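Local structure of cobalamin-binding protein (4JGI) at residues Lys130-Lys135 against Arg158-Ala163; Glu114-Glu119 against Asp201-Cys206; Asp24-Lys29 against Asp75-Ala80. The protein binds methylcobalamin and probably serves as the corrinoid-carrying component of an O-demethylase, handling methyl groups on the cobalt. All coordinates share one frame; numbering follows the deposited sequence.

How the contacts relate
Contacts 1 and 2 both belong to the Rossmann-like cobalamin domain and contact 3 to the helical domain that precedes it. Along the chain contact 3 closes first, and contact 1 is nested inside the loop closed by contact 2. Contact 2 is central, its centre about 3 Å from that of the chain, about 21 Å from that of contact 3 and about 22 Å from that of contact 1. Contacts 1 and 3 lie on opposite sides of the chain's centre, their centres about 41 Å apart. The side chain of Cys206 in contact 2 is about 6 Å from the bound methylcobalamin, and the side chain of Ile132 in contact 1 about 11 Å. Contact 3 is remote from it.

Contact 1: residues Lys130-Lys135 against Arg158-Ala163; sequences KIIVDK and RETVDA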
ATOM      1  N   LYS A 130     -22.049  -4.323  -2.173  1.00 17.98           N
ATOM      2  CA  LYS A 130     -22.751  -4.069  -0.886  1.00 19.21           C
ATOM      3  C   LYS A 130     -21.901  -4.420   0.345  1.00 17.02           C
ATOM      4  O   LYS A 130     -21.928  -3.854   1.390  1.00 19.80           O
ATOM      5  CB  LYS A 130     -24.050  -4.824  -0.794  1.00 21.56           C
ATOM      6  CG  LYS A 130     -25.142  -4.321  -1.661  1.00 34.35           C
ATOM      7  CD  LYS A 130     -26.372  -5.229  -1.616  1.00 37.30           C
ATOM      8  CE  LYS A 130     -27.404  -4.720  -2.594  1.00 45.95           C
ATOM      9  NZ  LYS A 130     -28.368  -5.795  -2.914  1.00 43.24           N
ATOM     10  N   ILE A 131     -21.096  -5.465   0.191  1.00 18.86           N
ATOM     11  CA  ILE A 131     -20.163  -5.885   1.285  1.00 16.69           C
ATOM     12  C   ILE A 131     -19.021  -4.894   1.513  1.00 17.27           C
ATOM     13  O   ILE A 131     -18.638  -4.606   2.636  1.00 18.13           O
ATOM     14  CB  ILE A 131     -19.628  -7.297   0.982  1.00 17.84           C
ATOM     15  CG1 ILE A 131     -20.834  -8.278   0.894  1.00 28.84           C
ATOM     16  CG2 ILE A 131     -18.541  -7.701   1.970  1.00 18.75           C
ATOM     17  CD1 ILE A 131     -20.964  -9.287   1.878  1.00 34.71           C
ATOM     18  N   ILE A 132     -18.435  -4.392   0.424  1.00 15.65           N
ATOM     19  CA  ILE A 132     -17.488  -3.291   0.542  1.00 15.98           C
ATOM     20  C   ILE A 132     -18.104  -2.056   1.240  1.00 15.67           C
ATOM     21  O   ILE A 132     -17.503  -1.567   2.191  1.00 16.58           O
ATOM     22  CB  ILE A 132     -16.902  -2.873  -0.795  1.00 16.71           C
ATOM     23  CG1 ILE A 132     -16.235  -4.101  -1.562  1.00 17.44           C
ATOM     24  CG2 ILE A 132     -15.948  -1.673  -0.664  1.00 17.20           C
ATOM     25  CD1 ILE A 132     -15.749  -3.800  -2.939  1.00 17.08           C
ATOM     26  N   VAL A 133     -19.277  -1.639   0.754  1.00 16.68           N
ATOM     27  CA  VAL A 133     -19.908  -0.484   1.372  1.00 18.16           C
ATOM     28  C   VAL A 133     -20.240  -0.706   2.845  1.00 16.71           C
ATOM     29  O   VAL A 133     -19.972   0.180   3.720  1.00 19.83           O
ATOM     30  CB  VAL A 133     -21.142  -0.051   0.574  1.00 21.28           C
ATOM     31  CG1 VAL A 133     -21.938   1.043   1.337  1.00 24.39           C
ATOM     32  CG2 VAL A 133     -20.773   0.359  -0.783  1.00 22.77           C
ATOM     33  N   ASP A 134     -20.750  -1.884   3.214  1.00 19.10           N
ATOM     34  CA  ASP A 134     -20.983  -2.195   4.618  1.00 18.10           C
ATOM     35  C   ASP A 134     -19.732  -2.146   5.487  1.00 16.80           C
ATOM     36  O   ASP A 134     -19.721  -1.601   6.614  1.00 19.23           O
ATOM     37  CB  ASP A 134     -21.780  -3.497   4.772  1.00 23.39           C
ATOM     38  CG  ASP A 134     -23.302  -3.316   4.296  1.00 37.02           C
ATOM     39  OD1 ASP A 134     -23.782  -2.167   4.041  1.00 43.54           O
ATOM     40  OD2 ASP A 134     -24.031  -4.307   4.119  1.00 50.52           O
ATOM     41  N   LYS A 135     -18.593  -2.586   4.936  1.00 17.71           N
ATOM     42  CA  LYS A 135     -17.379  -2.538   5.672  1.00 17.87           C
ATOM     43  C   LYS A 135     -16.887  -1.080   5.897  1.00 17.78           C
ATOM     44  O   LYS A 135     -16.382  -0.749   6.907  1.00 18.94           O
ATOM     45  CB  LYS A 135     -16.278  -3.338   4.967  1.00 18.20           C
ATOM     46  CG  LYS A 135     -15.057  -3.580   5.856  1.00 19.09           C
ATOM     47  CD  LYS A 135     -15.373  -4.523   7.045  1.00 21.63           C
ATOM     48  CE  LYS A 135     -14.148  -4.983   7.756  1.00 25.47           C
ATOM     49  NZ  LYS A 135     -14.631  -5.981   8.781  1.00 36.64           N
ATOM     50  N   ARG A 158     -16.660   1.071 -10.557  1.00 19.06           N
ATOM     51  CA  ARG A 158     -17.516   2.249 -10.748  1.00 18.68           C
ATOM     52  C   ARG A 158     -18.767   2.129  -9.912  1.00 19.55           C
ATOM     53  O   ARG A 158     -19.149   3.123  -9.247  1.00 21.20           O
ATOM     54  CB  ARG A 158     -17.868   2.369 -12.219  1.00 19.15           C
ATOM     55  CG  ARG A 158     -18.754   3.596 -12.483  1.00 24.26           C
ATOM     56  CD  ARG A 158     -19.068   3.840 -13.950  1.00 31.31           C
ATOM     57  NE  ARG A 158     -19.384   2.619 -14.638  1.00 38.44           N
ATOM     58  CZ  ARG A 158     -20.465   1.871 -14.455  1.00 43.50           C
ATOM     59  NH1 ARG A 158     -21.452   2.249 -13.625  1.00 65.22           N
ATOM     60  NH2 ARG A 158     -20.569   0.734 -15.146  1.00 66.82           N
ATOM     61  N   GLU A 159     -19.382   0.964  -9.895  1.00 18.19           N
ATOM     62  CA  GLU A 159     -20.513   0.768  -9.035  1.00 19.05           C
ATOM     63  C   GLU A 159     -20.274   0.951  -7.541  1.00 18.46           C
ATOM     64  O   GLU A 159     -21.117   1.477  -6.775  1.00 20.54           O
ATOM     65  CB  GLU A 159     -21.101  -0.612  -9.265  1.00 25.32           C
ATOM     66  CG  GLU A 159     -21.634  -0.767 -10.685  1.00 25.34           C
ATOM     67  CD  GLU A 159     -21.899  -2.221 -11.061  1.00 43.32           C
ATOM     68  OE1 GLU A 159     -21.552  -3.140 -10.255  1.00 46.24           O
ATOM     69  OE2 GLU A 159     -22.478  -2.445 -12.159  1.00 58.97           O
ATOM     70  N   THR A 160     -19.082   0.532  -7.083  1.00 17.36           N
ATOM     71  CA  THR A 160     -18.695   0.712  -5.678  1.00 19.11           C
ATOM     72  C   THR A 160     -18.561   2.223  -5.336  1.00 18.82           C
ATOM     73  O   THR A 160     -19.096   2.688  -4.311  1.00 17.95           O
ATOM     74  CB  THR A 160     -17.360   0.036  -5.396  1.00 18.91           C
ATOM     75  OG1 THR A 160     -17.474  -1.354  -5.693  1.00 20.69           O
ATOM     76  CG2 THR A 160     -16.943   0.188  -3.968  1.00 21.85           C
ATOM     77  N   VAL A 161     -17.925   2.974  -6.201  1.00 17.91           N
ATOM     78  CA  VAL A 161     -17.795   4.446  -5.987  1.00 17.58           C
ATOM     79  C   VAL A 161     -19.164   5.105  -5.988  1.00 19.76           C
ATOM     80  O   VAL A 161     -19.434   5.913  -5.109  1.00 19.02           O
ATOM     81  CB  VAL A 161     -16.877   5.075  -7.034  1.00 18.78           C
ATOM     82  CG1 VAL A 161     -16.900   6.600  -6.941  1.00 20.95           C
ATOM     83  CG2 VAL A 161     -15.472   4.527  -6.806  1.00 20.05           C
ATOM     84  N   ASP A 162     -19.997   4.671  -6.900  1.00 18.76           N
ATOM     85  CA  ASP A 162     -21.353   5.261  -7.031  1.00 18.87           C
ATOM     86  C   ASP A 162     -22.154   4.953  -5.745  1.00 18.81           C
ATOM     87  O   ASP A 162     -22.918   5.795  -5.198  1.00 21.82           O
ATOM     88  CB  ASP A 162     -22.081   4.733  -8.205  1.00 23.82           C
ATOM     89  CG  ASP A 162     -21.551   5.310  -9.509  1.00 28.86           C
ATOM     90  OD1 ASP A 162     -20.778   6.299  -9.444  1.00 30.72           O
ATOM     91  OD2 ASP A 162     -21.961   4.814 -10.629  1.00 36.06           O
ATOM     92  N   ALA A 163     -22.033   3.734  -5.229  1.00 18.70           N
ATOM     93  CA  ALA A 163     -22.676   3.362  -3.968  1.00 21.01           C
ATOM     94  C   ALA A 163     -22.176   4.149  -2.764  1.00 20.38           C
ATOM     95  O   ALA A 163     -22.907   4.519  -1.911  1.00 22.01           O
ATOM     96  CB  ALA A 163     -22.541   1.901  -3.710  1.00 19.46           C
TER
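Ile132 and Val133 of helix 129-139 meet Thr160 and Ala163 of helix 151-166, two neighbouring helices of the Rossmann-like cobalamin domain that are linked in the chain through strand 143-147. The side chain of Ile132 starts toward the partner helix and divides at CB. One branch, the methyl CG2, touches the Thr160 methyl, CG2 to CG2, at 3.9 Å. The other runs through CG1, beside the backbone N (chi1 -55°), and extends to CD1, which comes to 4.1 Å from Thr160 OG1. The two side chains cross at about a right angle, with both ends of the isoleucine fork used against one threonine. Beneath them Leu146 of strand 143-147 touches both residues, so a branched aliphatic chain suits a place between helix and sheet. Threonine fits because its methyl can join the apolar layer while its hydroxyl is satisfied within its own helix: OG1 sits beside the backbone N (chi1 -59°) and hydrogen-bonds to Ser156 O. One turn further along that helix is Ala163, whose small side chain lets the backbones come close, CA of Val133 being 7.1 Å from CA of Ala163. Val133 turns one branch toward it: its methyl CG2 rests 3.8 Å from Ala163 CB.

Contact 2: residues Glu114-Glu119 against Asp201-Cys206; sequences EASGFE and DGVKIC
Ser116 follows the end of helix 104-115 and meets Val203 of helix 199-209. Its CB points toward that helix, and OG lies 3.5 Å from Val203 CG1, with Ser116 CB at 4.0 Å from the same methyl. This is a van der Waals touch: the hydroxyl, set beside its own backbone N (chi1 -66°), is hydrogen-bonded to Met112 O one turn back. A buried serine suits the place because it is small and the helix itself supplies a partner for its polar atom. Val203 presents the branch that is anti to its backbone N, and its side chain also touches Phe109 and Met112, so the valine packs along the last turns of helix 104-115. Gly117 then takes a positive phi of 87°, a conformation that favours glycine. It is the C-prime residue of a Schellman motif, in which Phe118 N bonds to Ala113 O and Gly117 N to Glu114 O at 3.2 Å. The motif ends the helix and turns the chain toward strand 119-122, an outermost strand of the parallel sheet in this Rossmann-like domain. Phe118, just before that strand, sends its ring back toward helix 199-209. The far corner of the ring, CZ, reaches Cys206 CB at 3.8 Å and Cys206 C at 3.9 Å, with CB approaching the ring obliquely. A large flat side chain is well placed here, since Ala90, Ile143 and Val210 also touch it. Cys206 is compact enough to admit the ring tip, and it too packs on Ile143 of strand 143-147.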
ATOM      1  N   GLU A 114       0.625  -2.864   5.027  1.00 15.10           N
ATOM      2  CA  GLU A 114       0.759  -3.352   6.389  1.00 17.16           C
ATOM      3  C   GLU A 114       2.164  -2.993   6.959  1.00 20.14           C
ATOM      4  O   GLU A 114       2.255  -2.515   8.055  1.00 21.85           O
ATOM      5  CB  GLU A 114       0.393  -4.859   6.514  1.00 19.55           C
ATOM      6  CG  GLU A 114      -1.099  -5.056   6.390  1.00 21.98           C
ATOM      7  CD  GLU A 114      -1.562  -6.545   6.570  1.00 30.23           C
ATOM      8  OE1 GLU A 114      -0.765  -7.463   6.203  1.00 43.89           O
ATOM      9  OE2 GLU A 114      -2.726  -6.786   7.042  1.00 41.01           O
ATOM     10  N   ALA A 115       3.186  -3.193   6.164  1.00 16.93           N
ATOM     11  CA  ALA A 115       4.536  -2.881   6.559  1.00 20.85           C
ATOM     12  C   ALA A 115       4.781  -1.389   6.689  1.00 21.22           C
ATOM     13  O   ALA A 115       5.750  -0.995   7.316  1.00 24.40           O
ATOM     14  CB  ALA A 115       5.520  -3.461   5.555  1.00 20.86           C
ATOM     15  N   SER A 116       3.926  -0.560   6.095  1.00 20.81           N
ATOM     16  CA  SER A 116       4.028   0.870   6.107  1.00 20.90           C
ATOM     17  C   SER A 116       3.126   1.484   7.129  1.00 21.61           C
ATOM     18  O   SER A 116       2.996   2.706   7.114  1.00 27.29           O
ATOM     19  CB  SER A 116       3.606   1.399   4.775  1.00 21.82           C
ATOM     20  OG  SER A 116       4.511   0.985   3.756  1.00 22.11           O
ATOM     21  N   GLY A 117       2.594   0.679   8.035  1.00 23.53           N
ATOM     22  CA  GLY A 117       1.830   1.129   9.184  1.00 24.85           C
ATOM     23  C   GLY A 117       0.365   1.341   8.977  1.00 25.53           C
ATOM     24  O   GLY A 117      -0.289   1.940   9.851  1.00 26.27           O
ATOM     25  N   PHE A 118      -0.199   0.816   7.876  1.00 20.64           N
ATOM     26  CA  PHE A 118      -1.638   0.938   7.723  1.00 17.96           C
ATOM     27  C   PHE A 118      -2.339  -0.250   8.374  1.00 20.76           C
ATOM     28  O   PHE A 118      -1.817  -1.383   8.336  1.00 22.28           O
ATOM     29  CB  PHE A 118      -2.063   0.984   6.263  1.00 16.28           C
ATOM     30  CG  PHE A 118      -1.664   2.226   5.502  1.00 18.93           C
ATOM     31  CD1 PHE A 118      -0.435   2.315   4.891  1.00 21.02           C
ATOM     32  CD2 PHE A 118      -2.493   3.337   5.471  1.00 19.32           C
ATOM     33  CE1 PHE A 118      -0.040   3.445   4.227  1.00 23.58           C
ATOM     34  CE2 PHE A 118      -2.066   4.503   4.793  1.00 19.10           C
ATOM     35  CZ  PHE A 118      -0.833   4.555   4.219  1.00 24.75           C
ATOM     36  N   GLU A 119      -3.540  -0.059   8.896  1.00 20.15           N
ATOM     37  CA  GLU A 119      -4.431  -1.163   9.299  1.00 19.11           C
ATOM     38  C   GLU A 119      -5.273  -1.517   8.072  1.00 23.35           C
ATOM     39  O   GLU A 119      -5.992  -0.639   7.537  1.00 22.09           O
ATOM     40  CB  GLU A 119      -5.322  -0.759  10.427  1.00 23.38           C
ATOM     41  CG  GLU A 119      -6.293  -1.871  10.813  1.00 26.25           C
ATOM     42  CD  GLU A 119      -7.070  -1.600  12.099  1.00 34.15           C
ATOM     43  OE1 GLU A 119      -7.286  -0.410  12.417  1.00 33.42           O
ATOM     44  OE2 GLU A 119      -7.531  -2.609  12.733  1.00 34.60           O
ATOM     45  N   ASP A 201       4.274   2.292  -5.756  1.00 18.32           N
ATOM     46  CA  ASP A 201       3.690   3.582  -6.092  1.00 21.22           C
ATOM     47  C   ASP A 201       2.372   3.798  -5.366  1.00 22.17           C
ATOM     48  O   ASP A 201       2.080   4.881  -4.855  1.00 19.67           O
ATOM     49  CB  ASP A 201       3.457   3.657  -7.585  1.00 21.86           C
ATOM     50  CG  ASP A 201       2.850   4.964  -8.027  1.00 32.30           C
ATOM     51  OD1 ASP A 201       3.538   5.980  -7.858  1.00 36.55           O
ATOM     52  OD2 ASP A 201       1.727   4.930  -8.635  1.00 34.68           O
ATOM     53  N   GLY A 202       1.547   2.730  -5.254  1.00 18.25           N
ATOM     54  CA  GLY A 202       0.284   2.876  -4.540  1.00 20.45           C
ATOM     55  C   GLY A 202       0.483   3.238  -3.084  1.00 18.06           C
ATOM     56  O   GLY A 202      -0.266   4.066  -2.500  1.00 18.80           O
ATOM     57  N   VAL A 203       1.480   2.643  -2.405  1.00 17.27           N
ATOM     58  CA  VAL A 203       1.750   2.991  -1.020  1.00 17.62           C
ATOM     59  C   VAL A 203       2.165   4.446  -0.896  1.00 19.05           C
ATOM     60  O   VAL A 203       1.759   5.131   0.051  1.00 18.86           O
ATOM     61  CB  VAL A 203       2.786   2.078  -0.375  1.00 20.04           C
ATOM     62  CG1 VAL A 203       3.172   2.558   0.988  1.00 24.65           C
ATOM     63  CG2 VAL A 203       2.271   0.679  -0.315  1.00 22.86           C
ATOM     64  N   LYS A 204       3.012   4.871  -1.829  1.00 17.41           N
ATOM     65  CA  LYS A 204       3.473   6.291  -1.915  1.00 19.56           C
ATOM     66  C   LYS A 204       2.256   7.221  -1.951  1.00 19.18           C
ATOM     67  O   LYS A 204       2.206   8.211  -1.191  1.00 19.94           O
ATOM     68  CB  LYS A 204       4.326   6.542  -3.143  1.00 20.90           C
ATOM     69  CG  LYS A 204       4.817   8.012  -3.202  1.00 23.00           C
ATOM     70  CD  LYS A 204       5.491   8.266  -4.563  1.00 29.47           C
ATOM     71  CE  LYS A 204       5.940   9.699  -4.825  1.00 48.87           C
ATOM     72  NZ  LYS A 204       6.980   9.922  -5.914  1.00 56.12           N
ATOM     73  N   ILE A 205       1.308   6.890  -2.803  1.00 18.18           N
ATOM     74  CA  ILE A 205       0.055   7.677  -2.901  1.00 17.52           C
ATOM     75  C   ILE A 205      -0.697   7.736  -1.593  1.00 19.37           C
ATOM     76  O   ILE A 205      -1.144   8.823  -1.112  1.00 20.78           O
ATOM     77  CB  ILE A 205      -0.802   7.207  -4.066  1.00 19.68           C
ATOM     78  CG1 ILE A 205      -0.163   7.450  -5.423  1.00 21.97           C
ATOM     79  CG2 ILE A 205      -2.219   7.782  -3.974  1.00 20.86           C
ATOM     80  CD1 ILE A 205      -0.696   6.631  -6.557  1.00 21.49           C
ATOM     81  N   CYS A 206      -0.838   6.607  -0.962  1.00 17.29           N
ATOM     82  CA  CYS A 206      -1.610   6.493   0.233  1.00 16.84           C
ATOM     83  C   CYS A 206      -0.944   7.227   1.420  1.00 17.99           C
ATOM     84  O   CYS A 206      -1.605   7.879   2.235  1.00 20.56           O
ATOM     85  CB  CYS A 206      -1.785   5.019   0.577  1.00 18.32           C
ATOM     86  SG  CYS A 206      -2.939   4.101  -0.491  1.00 20.45           S
TER

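Contact 3: residues Asp24-Lys29 against Asp75-Ala80; sequences DKVMAK and DKLKPA
Apolar packing between two helices near their C-terminal ends joins helix 16-29 to helix 60-77 in the N-terminal helical domain, far from the cobalamin. Met27 buries the most surface, with Val26 and Leu77 packed together deeper in. Leu77 starts off to one side, yet its branch CD2 swings across to Val26, where it meets the methyl CG1 at 3.9 Å. The two side chains cross at about a right angle, and Val26 offers the methyl that stands anti to its backbone N (chi1 168°). Both residues are buried, and both also reach helix 32-54, Val26 touching Ala35 and Leu38 and Leu77 touching Ile39. Branched aliphatic chains suit such a place because they can pack against two helices at once.

Met27, nearer the surface, also approaches the Leu77 CD2 methyl, from a direction roughly at right angles to that of Val26; its CG is 4.4 Å from Leu77 CD2. Beyond CG the chain is extended at chi2 (176°), which carries the sulfur out to the backbone of Lys76. There SD stands 3.4 Å from Lys76 O and 4.0 Å from Lys76 CB. A flexible thioether can lie against a carbonyl and an aliphatic carbon alike, which suits methionine to this margin. Lys76 meets it with the root of its side chain: CB points toward Met27, while the remainder leads away and NZ makes a weak hydrogen bond to Ala72 O. The side chain also touches Asn20 and Val23 of helix 16-29, and its length carries the amino group away from the apolar layer. At Ala80 the chains still run close, CA of Met27 and CA of Ala80 being 6.4 Å apart. Three helices sharing one apolar layer are typical of the helical bundle that precedes the Rossmann-like domain in cobalamin-binding proteins of the methionine synthase type.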
ATOM      1  N   ASP A  24      20.140  -2.853  13.611  1.00 23.83           N
ATOM      2  CA  ASP A  24      20.842  -3.213  14.849  1.00 28.58           C
ATOM      3  C   ASP A  24      21.458  -2.020  15.578  1.00 29.60           C
ATOM      4  O   ASP A  24      21.356  -1.956  16.789  1.00 34.54           O
ATOM      5  CB  ASP A  24      21.928  -4.217  14.582  1.00 29.69           C
ATOM      6  CG  ASP A  24      21.394  -5.563  14.137  1.00 38.31           C
ATOM      7  OD1 ASP A  24      20.165  -5.855  14.249  1.00 35.72           O
ATOM      8  OD2 ASP A  24      22.236  -6.337  13.632  1.00 40.25           O
ATOM      9  N   LYS A  25      22.096  -1.128  14.851  1.00 27.46           N
ATOM     10  CA  LYS A  25      22.660   0.092  15.437  1.00 33.19           C
ATOM     11  C   LYS A  25      21.596   0.979  16.110  1.00 29.54           C
ATOM     12  O   LYS A  25      21.789   1.509  17.237  1.00 33.91           O
ATOM     13  CB  LYS A  25      23.410   0.874  14.375  1.00 34.91           C
ATOM     14  CG  LYS A  25      24.789   0.276  14.087  1.00 43.26           C
ATOM     15  CD  LYS A  25      25.477   0.989  12.928  1.00 53.05           C
ATOM     16  CE  LYS A  25      26.611   0.171  12.313  1.00 58.56           C
ATOM     17  NZ  LYS A  25      26.705   0.425  10.852  1.00 67.71           N
ATOM     18  N   VAL A  26      20.466   1.137  15.433  1.00 31.95           N
ATOM     19  CA  VAL A  26      19.363   1.896  15.980  1.00 31.20           C
ATOM     20  C   VAL A  26      18.771   1.213  17.200  1.00 32.58           C
ATOM     21  O   VAL A  26      18.469   1.872  18.213  1.00 36.27           O
ATOM     22  CB  VAL A  26      18.302   2.152  14.904  1.00 33.90           C
ATOM     23  CG1 VAL A  26      17.017   2.691  15.513  1.00 38.70           C
ATOM     24  CG2 VAL A  26      18.890   3.086  13.877  1.00 34.21           C
ATOM     25  N   MET A  27      18.566  -0.095  17.135  1.00 31.22           N
ATOM     26  CA  MET A  27      17.954  -0.761  18.288  1.00 40.33           C
ATOM     27  C   MET A  27      18.879  -0.599  19.521  1.00 43.69           C
ATOM     28  O   MET A  27      18.373  -0.369  20.621  1.00 38.93           O
ATOM     29  CB  MET A  27      17.614  -2.232  18.009  1.00 34.08           C
ATOM     30  CG  MET A  27      16.420  -2.485  17.088  1.00 42.42           C
ATOM     31  SD  MET A  27      16.313  -4.284  16.847  1.00 71.15           S
ATOM     32  CE  MET A  27      17.932  -5.049  16.674  1.00 63.23           C
ATOM     33  N   ALA A  28      20.208  -0.613  19.322  1.00 40.29           N
ATOM     34  CA  ALA A  28      21.169  -0.442  20.427  1.00 38.29           C
ATOM     35  C   ALA A  28      21.122   0.898  21.087  1.00 42.90           C
ATOM     36  O   ALA A  28      21.364   0.990  22.276  1.00 40.62           O
ATOM     37  CB  ALA A  28      22.584  -0.639  19.945  1.00 38.17           C
ATOM     38  N   LYS A  29      20.908   1.960  20.331  1.00 37.90           N
ATOM     39  CA  LYS A  29      20.891   3.250  21.023  1.00 46.79           C
ATOM     40  C   LYS A  29      19.513   3.554  21.641  1.00 54.54           C
ATOM     41  O   LYS A  29      19.344   4.553  22.362  1.00 56.74           O
ATOM     42  CB  LYS A  29      21.473   4.395  20.202  1.00 53.71           C
ATOM     43  CG  LYS A  29      20.948   4.570  18.815  1.00 53.90           C
ATOM     44  CD  LYS A  29      21.714   5.675  18.105  1.00 66.38           C
ATOM     45  CE  LYS A  29      23.204   5.376  17.934  1.00 63.86           C
ATOM     46  NZ  LYS A  29      23.903   6.658  17.668  1.00 61.48           N
ATOM     47  N   ASP A  75       9.164  -5.085  12.259  1.00 21.50           N
ATOM     48  CA  ASP A  75       8.940  -5.975  13.393  1.00 23.22           C
ATOM     49  C   ASP A  75      10.090  -5.811  14.380  1.00 25.83           C
ATOM     50  O   ASP A  75       9.882  -5.899  15.599  1.00 29.36           O
ATOM     51  CB  ASP A  75       8.896  -7.469  12.952  1.00 27.45           C
ATOM     52  CG  ASP A  75       7.680  -7.837  12.127  1.00 30.10           C
ATOM     53  OD1 ASP A  75       6.646  -7.154  12.221  1.00 28.83           O
ATOM     54  OD2 ASP A  75       7.771  -8.891  11.406  1.00 33.69           O
ATOM     55  N   LYS A  76      11.306  -5.587  13.872  1.00 22.78           N
ATOM     56  CA  LYS A  76      12.426  -5.395  14.758  1.00 25.78           C
ATOM     57  C   LYS A  76      12.443  -4.080  15.443  1.00 31.73           C
ATOM     58  O   LYS A  76      12.899  -4.007  16.594  1.00 35.44           O
ATOM     59  CB  LYS A  76      13.721  -5.534  14.038  1.00 25.54           C
ATOM     60  CG  LYS A  76      14.019  -6.938  13.728  1.00 27.65           C
ATOM     61  CD  LYS A  76      15.341  -7.076  13.019  1.00 28.24           C
ATOM     62  CE  LYS A  76      15.474  -8.459  12.360  1.00 36.92           C
ATOM     63  NZ  LYS A  76      14.475  -8.649  11.221  1.00 35.14           N
ATOM     64  N   LEU A  77      11.960  -3.052  14.761  1.00 26.33           N
ATOM     65  CA  LEU A  77      11.996  -1.700  15.269  1.00 27.76           C
ATOM     66  C   LEU A  77      10.874  -1.384  16.210  1.00 41.07           C
ATOM     67  O   LEU A  77      10.960  -0.409  16.917  1.00 41.27           O
ATOM     68  CB  LEU A  77      12.032  -0.699  14.122  1.00 24.34           C
ATOM     69  CG  LEU A  77      13.356  -0.662  13.316  1.00 27.62           C
ATOM     70  CD1 LEU A  77      13.156   0.041  11.978  1.00 32.38           C
ATOM     71  CD2 LEU A  77      14.465   0.055  14.052  1.00 30.07           C
ATOM     72  N   LYS A  78       9.858  -2.235  16.254  1.00 40.57           N
ATOM     73  CA  LYS A  78       8.668  -1.973  17.098  1.00 47.32           C
ATOM     74  C   LYS A  78       8.892  -1.815  18.606  1.00 46.30           C
ATOM     75  O   LYS A  78       8.260  -0.977  19.215  1.00 48.06           O
ATOM     76  CB  LYS A  78       7.605  -3.027  16.854  1.00 42.43           C
ATOM     77  CG  LYS A  78       6.611  -2.557  15.780  1.00 54.79           C
ATOM     78  CD  LYS A  78       5.526  -3.572  15.377  1.00 65.55           C
ATOM     79  CE  LYS A  78       5.126  -4.543  16.488  1.00 63.09           C
ATOM     80  NZ  LYS A  78       4.584  -3.867  17.708  1.00 69.46           N
ATOM     81  N   PRO A  79       9.761  -2.634  19.206  1.00 43.07           N
ATOM     82  CA  PRO A  79      10.029  -2.418  20.629  1.00 51.20           C
ATOM     83  C   PRO A  79      10.562  -1.010  20.909  1.00 60.76           C
ATOM     84  O   PRO A  79      10.189  -0.409  21.929  1.00 52.68           O
ATOM     85  CB  PRO A  79      11.069  -3.496  20.966  1.00 59.25           C
ATOM     86  CG  PRO A  79      10.869  -4.562  19.907  1.00 57.82           C
ATOM     87  CD  PRO A  79      10.473  -3.812  18.676  1.00 45.89           C
ATOM     88  N   ALA A  80      11.386  -0.488  19.989  1.00 55.60           N
ATOM     89  CA  ALA A  80      12.036   0.831  20.155  1.00 48.47           C
ATOM     90  C   ALA A  80      11.052   2.009  20.179  1.00 54.66           C
ATOM     91  O   ALA A  80      11.223   2.958  20.949  1.00 67.97           O
ATOM     92  CB  ALA A  80      13.099   1.058  19.067  1.00 52.18           C
TER